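Local structure of putative PLP-dependent aminotransferase (Bacillus cereus ATCC 10987, 3JU7) at the interface of chains A and B. The protein is a putative aminotransferase of the DegT/DnrJ/EryC1 family that probably uses pyridoxal phosphate to transfer amino groups. Coordinates in Å, arbitrary orientation; residue numbers count along the deposited sequence, not the author numbering. Chains: chain A/B, Putative PLP-dependent aminotransferase.

The interface of chains A and B. Residues chain A 220, 225-226; chain B 89, 321, 325-329.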
ATOM      1  N   PHE A 220       2.902  15.401  -2.043  1.00 21.56           N
ATOM      2  CA  PHE A 220       3.228  16.562  -1.228  1.00 22.34           C
ATOM      3  C   PHE A 220       4.555  17.142  -1.548  1.00 19.27           C
ATOM      4  O   PHE A 220       5.501  16.410  -1.708  1.00 19.61           O
ATOM      5  CB  PHE A 220       3.261  16.210   0.266  1.00 22.48           C
ATOM      6  CG  PHE A 220       1.921  16.092   0.901  1.00 22.41           C
ATOM      7  CD1 PHE A 220       0.762  16.536   0.257  1.00 26.13           C
ATOM      8  CD2 PHE A 220       1.816  15.589   2.202  1.00 27.93           C
ATOM      9  CE1 PHE A 220      -0.512  16.437   0.902  1.00 27.23           C
ATOM     10  CE2 PHE A 220       0.567  15.478   2.837  1.00 21.55           C
ATOM     11  CZ  PHE A 220      -0.586  15.909   2.190  1.00 21.05           C
ATOM     12  N   GLU A 225       1.560  20.244   0.609  1.00 23.94           N
ATOM     13  CA  GLU A 225       0.482  20.520  -0.317  1.00 23.03           C
ATOM     14  C   GLU A 225       0.574  19.542  -1.493  1.00 21.93           C
ATOM     15  O   GLU A 225       1.671  19.238  -1.971  1.00 21.76           O
ATOM     16  CB  GLU A 225       0.596  21.944  -0.843  1.00 21.25           C
ATOM     17  CG  GLU A 225      -0.331  22.188  -2.070  1.00 29.07           C
ATOM     18  CD  GLU A 225      -0.523  23.653  -2.428  1.00 37.10           C
ATOM     19  OE1 GLU A 225       0.066  24.519  -1.712  1.00 33.07           O
ATOM     20  OE2 GLU A 225      -1.278  23.909  -3.411  1.00 29.63           O
ATOM     21  N   CYS A 226      -0.571  19.117  -1.996  1.00 20.94           N
ATOM     22  CA  CYS A 226      -0.617  18.160  -3.088  1.00 22.01           C
ATOM     23  C   CYS A 226      -0.493  18.827  -4.458  1.00 22.42           C
ATOM     24  O   CYS A 226      -1.412  19.513  -4.936  1.00 21.49           O
ATOM     25  CB  CYS A 226      -1.936  17.396  -3.073  1.00 23.81           C
ATOM     26  SG  CYS A 226      -2.025  16.190  -4.428  1.00 20.37           S
TER
ATOM     27  N   PRO B  89      -5.911  15.409   1.644  1.00 21.41           N
ATOM     28  CA  PRO B  89      -5.808  15.038   0.207  1.00 22.02           C
ATOM     29  C   PRO B  89      -5.940  13.575  -0.178  1.00 22.24           C
ATOM     30  O   PRO B  89      -6.220  13.296  -1.336  1.00 22.93           O
ATOM     31  CB  PRO B  89      -4.456  15.599  -0.196  1.00 23.19           C
ATOM     32  CG  PRO B  89      -4.381  16.847   0.622  1.00 19.68           C
ATOM     33  CD  PRO B  89      -4.931  16.457   1.989  1.00 18.89           C
ATOM     34  N   PRO B 321      -4.249  25.269   2.701  1.00 24.66           N
ATOM     35  CA  PRO B 321      -5.369  25.208   1.763  1.00 23.79           C
ATOM     36  C   PRO B 321      -6.216  23.941   1.877  1.00 25.02           C
ATOM     37  O   PRO B 321      -5.719  22.849   2.236  1.00 22.53           O
ATOM     38  CB  PRO B 321      -4.689  25.251   0.414  1.00 25.61           C
ATOM     39  CG  PRO B 321      -3.317  24.745   0.679  1.00 28.42           C
ATOM     40  CD  PRO B 321      -2.945  25.161   2.033  1.00 22.35           C
ATOM     41  N   GLN B 325      -8.347  24.253  -3.126  1.00 24.21           N
ATOM     42  CA  GLN B 325      -7.391  25.322  -3.229  1.00 23.77           C
ATOM     43  C   GLN B 325      -5.990  24.779  -3.495  1.00 25.93           C
ATOM     44  O   GLN B 325      -5.034  25.554  -3.630  1.00 27.94           O
ATOM     45  CB  GLN B 325      -7.403  26.111  -1.913  1.00 23.69           C
ATOM     46  CG  GLN B 325      -8.774  26.657  -1.560  1.00 25.19           C
ATOM     47  CD  GLN B 325      -8.825  27.263  -0.185  1.00 23.86           C
ATOM     48  OE1 GLN B 325      -8.329  26.672   0.764  1.00 21.75           O
ATOM     49  NE2 GLN B 325      -9.474  28.445  -0.058  1.00 20.00           N
ATOM     50  N   GLN B 326      -5.829  23.459  -3.510  1.00 25.53           N
ATOM     51  CA  GLN B 326      -4.518  22.881  -3.795  1.00 24.35           C
ATOM     52  C   GLN B 326      -4.316  22.668  -5.286  1.00 24.64           C
ATOM     53  O   GLN B 326      -5.250  22.490  -6.051  1.00 23.54           O
ATOM     54  CB  GLN B 326      -4.325  21.585  -3.030  1.00 24.78           C
ATOM     55  CG  GLN B 326      -4.296  21.839  -1.550  1.00 19.67           C
ATOM     56  CD  GLN B 326      -3.998  20.636  -0.709  1.00 23.64           C
ATOM     57  OE1 GLN B 326      -3.335  19.691  -1.144  1.00 24.37           O
ATOM     58  NE2 GLN B 326      -4.474  20.670   0.524  1.00 19.24           N
ATOM     59  N   VAL B 327      -3.063  22.708  -5.682  1.00 25.68           N
ATOM     60  CA  VAL B 327      -2.686  22.611  -7.082  1.00 23.96           C
ATOM     61  C   VAL B 327      -3.399  21.493  -7.806  1.00 23.71           C
ATOM     62  O   VAL B 327      -4.038  21.712  -8.830  1.00 24.12           O
ATOM     63  CB  VAL B 327      -1.166  22.468  -7.207  1.00 23.21           C
ATOM     64  CG1 VAL B 327      -0.765  21.968  -8.570  1.00 20.35           C
ATOM     65  CG2 VAL B 327      -0.536  23.784  -6.910  1.00 24.58           C
ATOM     66  N   LEU B 328      -3.320  20.287  -7.273  1.00 24.94           N
ATOM     67  CA  LEU B 328      -3.824  19.169  -8.018  1.00 24.12           C
ATOM     68  C   LEU B 328      -5.353  19.180  -8.227  1.00 23.20           C
ATOM     69  O   LEU B 328      -5.838  18.699  -9.259  1.00 23.04           O
ATOM     70  CB  LEU B 328      -3.353  17.858  -7.377  1.00 25.14           C
ATOM     71  CG  LEU B 328      -3.624  16.694  -8.324  1.00 20.47           C
ATOM     72  CD1 LEU B 328      -2.617  16.705  -9.494  1.00 17.69           C
ATOM     73  CD2 LEU B 328      -3.618  15.385  -7.593  1.00 22.47           C
ATOM     74  N   PHE B 329      -6.110  19.715  -7.275  1.00 21.34           N
ATOM     75  CA  PHE B 329      -7.568  19.539  -7.305  1.00 22.40           C
ATOM     76  C   PHE B 329      -8.335  20.790  -7.732  1.00 22.00           C
ATOM     77  O   PHE B 329      -9.561  20.774  -7.776  1.00 21.85           O
ATOM     78  CB  PHE B 329      -8.093  19.101  -5.927  1.00 21.63           C
ATOM     79  CG  PHE B 329      -7.282  18.027  -5.282  1.00 24.64           C
ATOM     80  CD1 PHE B 329      -7.394  16.711  -5.709  1.00 21.61           C
ATOM     81  CD2 PHE B 329      -6.384  18.329  -4.237  1.00 25.18           C
ATOM     82  CE1 PHE B 329      -6.630  15.707  -5.104  1.00 20.63           C
ATOM     83  CE2 PHE B 329      -5.619  17.328  -3.625  1.00 25.84           C
ATOM     84  CZ  PHE B 329      -5.743  16.017  -4.057  1.00 22.91           C
TER
HETATM   85  O   HOH W   1      -2.708  26.124  -3.431  1.00 25.36           O
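A:Glu225 and A:Cys226, in a loop of chain A, lie against B:Gln326 and the start of the short 3-10 helix 327-329 of chain B, joined to them by direct hydrogen bonds. The carboxylate oxygen OE2 of A:Glu225 accepts from the backbone N of B:Val327 through its anti lone pair, at 3.1 Å. The A:Glu225 side chain is extended, with CG anti to the backbone N (chi1 167°), which carries the carboxylate to the N-terminal end of this short turn, whose backbone N-H may favour a negative charge there. One residue on, the backbone O of A:Cys226 accepts from B:Leu328 N (3.1 Å). The backbone N of A:Cys226 donates a fairly straight bond to the side-chain OE1 of B:Gln326 (2.9 Å), meeting this oxygen from above the amide plane. The second amide bond, with B:Pro321 O near the amide plane, would help hold this rotation: NE2 of B:Gln326 donates to the backbone O of B:Pro321 at 3.0 Å. The side chains of A:Glu225 and B:Gln326 run past each other in opposite directions, their carboxylate and amide planes 63° apart.

Apolar packing flanks these bonds. A:Cys226 SG rests on B:Leu328 CD2 (3.6 Å), while A:Cys226 CB meets CE2 of the B:Phe329 ring (3.7 Å). Farther along, B:Pro89 CG abuts the edge of the A:Phe220 ring, in its plane, at CE1 (3.9 Å). With its two-fold twin, the patch fastens a loop of each subunit to its neighbour within what is probably the functional dimer.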